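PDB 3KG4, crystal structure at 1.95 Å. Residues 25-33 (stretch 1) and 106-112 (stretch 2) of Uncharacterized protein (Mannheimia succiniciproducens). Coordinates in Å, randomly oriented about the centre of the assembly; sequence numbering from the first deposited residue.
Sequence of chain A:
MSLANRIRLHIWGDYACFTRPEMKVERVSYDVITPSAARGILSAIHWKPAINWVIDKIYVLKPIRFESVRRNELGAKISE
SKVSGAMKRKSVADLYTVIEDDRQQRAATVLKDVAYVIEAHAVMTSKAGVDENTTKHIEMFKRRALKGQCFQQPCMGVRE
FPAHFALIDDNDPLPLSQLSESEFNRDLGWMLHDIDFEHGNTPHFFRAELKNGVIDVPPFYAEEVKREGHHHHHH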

# COMPACT_ATOMS: atom_id res chain seq x y z
N VAL A 25 2.38 11.75 21.25
CA VAL A 25 3.54 11.73 22.17
C VAL A 25 4.67 10.95 21.49
O VAL A 25 5.80 11.46 21.35
CB VAL A 25 3.24 11.16 23.63
CG1 VAL A 25 1.86 11.59 24.14
CG2 VAL A 25 3.37 9.63 23.70
N GLU A 26 4.35 9.75 21.02
CA GLU A 26 5.33 8.90 20.40
C GLU A 26 4.69 8.34 19.12
O GLU A 26 3.47 8.29 19.00
CB GLU A 26 5.83 7.79 21.37
CG GLU A 26 5.16 6.44 21.26
CD GLU A 26 5.31 5.54 22.49
OE1 GLU A 26 6.46 5.28 22.97
OE2 GLU A 26 4.23 5.11 22.96
N ARG A 27 5.54 7.95 18.20
CA ARG A 27 5.12 7.42 16.92
C ARG A 27 4.65 5.97 17.14
O ARG A 27 5.37 5.15 17.69
CB ARG A 27 6.30 7.47 16.00
CG ARG A 27 6.09 7.04 14.60
CD ARG A 27 7.28 7.50 13.68
NE ARG A 27 7.28 8.95 13.45
CZ ARG A 27 8.03 9.58 12.53
NH1 ARG A 27 8.87 8.92 11.73
NH2 ARG A 27 7.95 10.90 12.42
N VAL A 28 3.43 5.70 16.72
CA VAL A 28 2.81 4.37 16.80
C VAL A 28 2.17 4.03 15.45
O VAL A 28 1.43 4.83 14.92
CB VAL A 28 1.69 4.32 17.87
CG1 VAL A 28 1.08 2.91 17.94
CG2 VAL A 28 2.24 4.74 19.27
N SER A 29 2.51 2.86 14.92
CA SER A 29 2.00 2.43 13.60
C SER A 29 0.55 1.94 13.70
O SER A 29 0.10 1.36 14.70
CB SER A 29 2.87 1.30 13.03
OG SER A 29 2.44 0.84 11.72
N TYR A 30 -0.16 2.16 12.62
CA TYR A 30 -1.37 1.46 12.35
C TYR A 30 -1.06 -0.03 12.25
O TYR A 30 0.11 -0.43 12.13
CB TYR A 30 -1.93 1.92 11.06
CG TYR A 30 -2.71 3.19 11.06
CD1 TYR A 30 -3.91 3.30 11.78
CD2 TYR A 30 -2.34 4.24 10.25
CE1 TYR A 30 -4.67 4.46 11.72
CE2 TYR A 30 -3.09 5.41 10.19
CZ TYR A 30 -4.26 5.50 10.93
OH TYR A 30 -5.04 6.62 10.88
N ASP A 31 -2.10 -0.85 12.33
CA ASP A 31 -1.96 -2.30 12.28
C ASP A 31 -1.56 -2.84 10.93
O ASP A 31 -1.00 -3.93 10.86
CB ASP A 31 -3.29 -3.01 12.69
CG ASP A 31 -3.65 -2.80 14.11
OD1 ASP A 31 -2.99 -2.01 14.81
OD2 ASP A 31 -4.60 -3.50 14.58
N VAL A 32 -1.85 -2.08 9.88
CA VAL A 32 -1.57 -2.48 8.50
C VAL A 32 -1.25 -1.21 7.69
O VAL A 32 -1.49 -0.07 8.12
CB VAL A 32 -2.81 -3.15 7.83
CG1 VAL A 32 -3.30 -4.43 8.66
CG2 VAL A 32 -3.98 -2.16 7.72
N ILE A 33 -0.77 -1.45 6.48
CA ILE A 33 -0.54 -0.38 5.54
C ILE A 33 -1.82 0.40 5.16
O ILE A 33 -2.92 -0.18 4.99
CB ILE A 33 0.22 -0.96 4.28
CG1 ILE A 33 0.70 0.18 3.37
CG2 ILE A 33 -0.71 -1.88 3.51
CD1 ILE A 33 1.78 -0.22 2.37
N ARG A 106 14.80 8.46 21.97
CA ARG A 106 13.41 8.46 21.42
C ARG A 106 13.05 7.07 20.86
O ARG A 106 13.91 6.34 20.38
CB ARG A 106 13.26 9.54 20.31
N ALA A 107 11.77 6.70 20.93
CA ALA A 107 11.32 5.38 20.43
C ALA A 107 10.00 5.46 19.63
O ALA A 107 9.21 6.39 19.77
CB ALA A 107 11.20 4.38 21.60
N ALA A 108 9.77 4.45 18.81
CA ALA A 108 8.53 4.30 18.06
C ALA A 108 8.08 2.86 18.16
O ALA A 108 8.91 1.95 18.29
CB ALA A 108 8.75 4.64 16.59
N THR A 109 6.77 2.66 18.09
CA THR A 109 6.21 1.31 18.08
C THR A 109 5.84 0.97 16.63
O THR A 109 4.96 1.57 16.06
CB THR A 109 5.05 1.17 19.05
OG1 THR A 109 5.55 1.47 20.37
CG2 THR A 109 4.53 -0.27 19.04
N VAL A 110 6.53 -0.01 16.07
CA VAL A 110 6.47 -0.31 14.66
C VAL A 110 6.03 -1.75 14.44
O VAL A 110 6.11 -2.60 15.35
CB VAL A 110 7.84 -0.07 14.01
CG1 VAL A 110 8.34 1.38 14.34
CG2 VAL A 110 8.84 -1.13 14.44
N LEU A 111 5.50 -2.00 13.25
CA LEU A 111 5.18 -3.36 12.84
C LEU A 111 6.45 -4.09 12.58
O LEU A 111 7.44 -3.52 12.09
CB LEU A 111 4.30 -3.35 11.59
CG LEU A 111 2.87 -2.84 11.81
CD1 LEU A 111 2.25 -2.48 10.45
CD2 LEU A 111 1.97 -3.87 12.57
N LYS A 112 6.42 -5.38 12.85
CA LYS A 112 7.52 -6.26 12.54
C LYS A 112 7.08 -7.35 11.56
O LYS A 112 6.01 -7.93 11.72
CB LYS A 112 8.03 -6.88 13.84
CG LYS A 112 9.18 -7.80 13.69
CD LYS A 112 9.60 -8.36 15.06
CE LYS A 112 10.95 -9.05 14.95
NZ LYS A 112 12.03 -8.02 14.89

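Two backbone hydrogen bonds, both made by T109, are all that formally pins these segments together, although they run side by side in nearly the same direction, with end-to-end vectors 7° apart. T109 N donates to R27 O (2.9 Å, N-H...O angle 164°), and S29 N donates to T109 O (3.0 Å, 155°). One residue of stretch 2 thus bonds to the two residues that flank V28, the pattern expected of a parallel bridge, and the CA atoms of V28 and T109 lie 4.7 Å apart. The carbonyl of R27 also receives a CA-H...O contact from A108, with A108 CA 3.3 Å from R27 O.

Around this bridge, the side chains of V28 and T109 project to the same face of the sheet, where V28 CG1 comes within 4.5 Å of T109 CB. Both residues are branched at CB, a shape well suited to extended backbone. T109, with chi1 in the m rotamer, gives up 69 Å² to stretch 1. R27 and A108 occupy the other face, where their CB atoms approach to 3.8 Å. The methyl group of A108 needs little room and is buried, whereas the R27 side chain, t at chi1 and chi2, carries its end away from stretch 2 and remains partly exposed. Before the bridge the contact is looser: E26 CB packs 4.0 Å from A107 O, and E26 itself is exposed, as suits a charged residue at the margin.

Beyond S29 the backbone pairing gives way to packing against a single side chain. L111 points toward stretch 1 and buries 75 Å² against it, the largest share of any residue in the 395 Å² total. Its CD1 atom lies 3.6 Å from S29 OG and 3.4 Å from Y30 O, and its CD2 atom reaches to 3.4 Å from D31 O. Both methyl groups lie near the carbonyl oxygens of Y30 and D31, in a segment whose own side chains at Y30, D31 and V32 are directed away, so that leucine meets mainly backbone here. These are van der Waals contacts, and a branched aliphatic side chain can make them without a polar group of its own to satisfy.

S29 points toward stretch 2 and is buried, and its hydroxyl is accommodated locally: OG donates a hydrogen bond to Y30 O at 2.7 Å. S29 CB lies 4.3 Å from V110 CA. V110 itself turns away, contributing little to the contact.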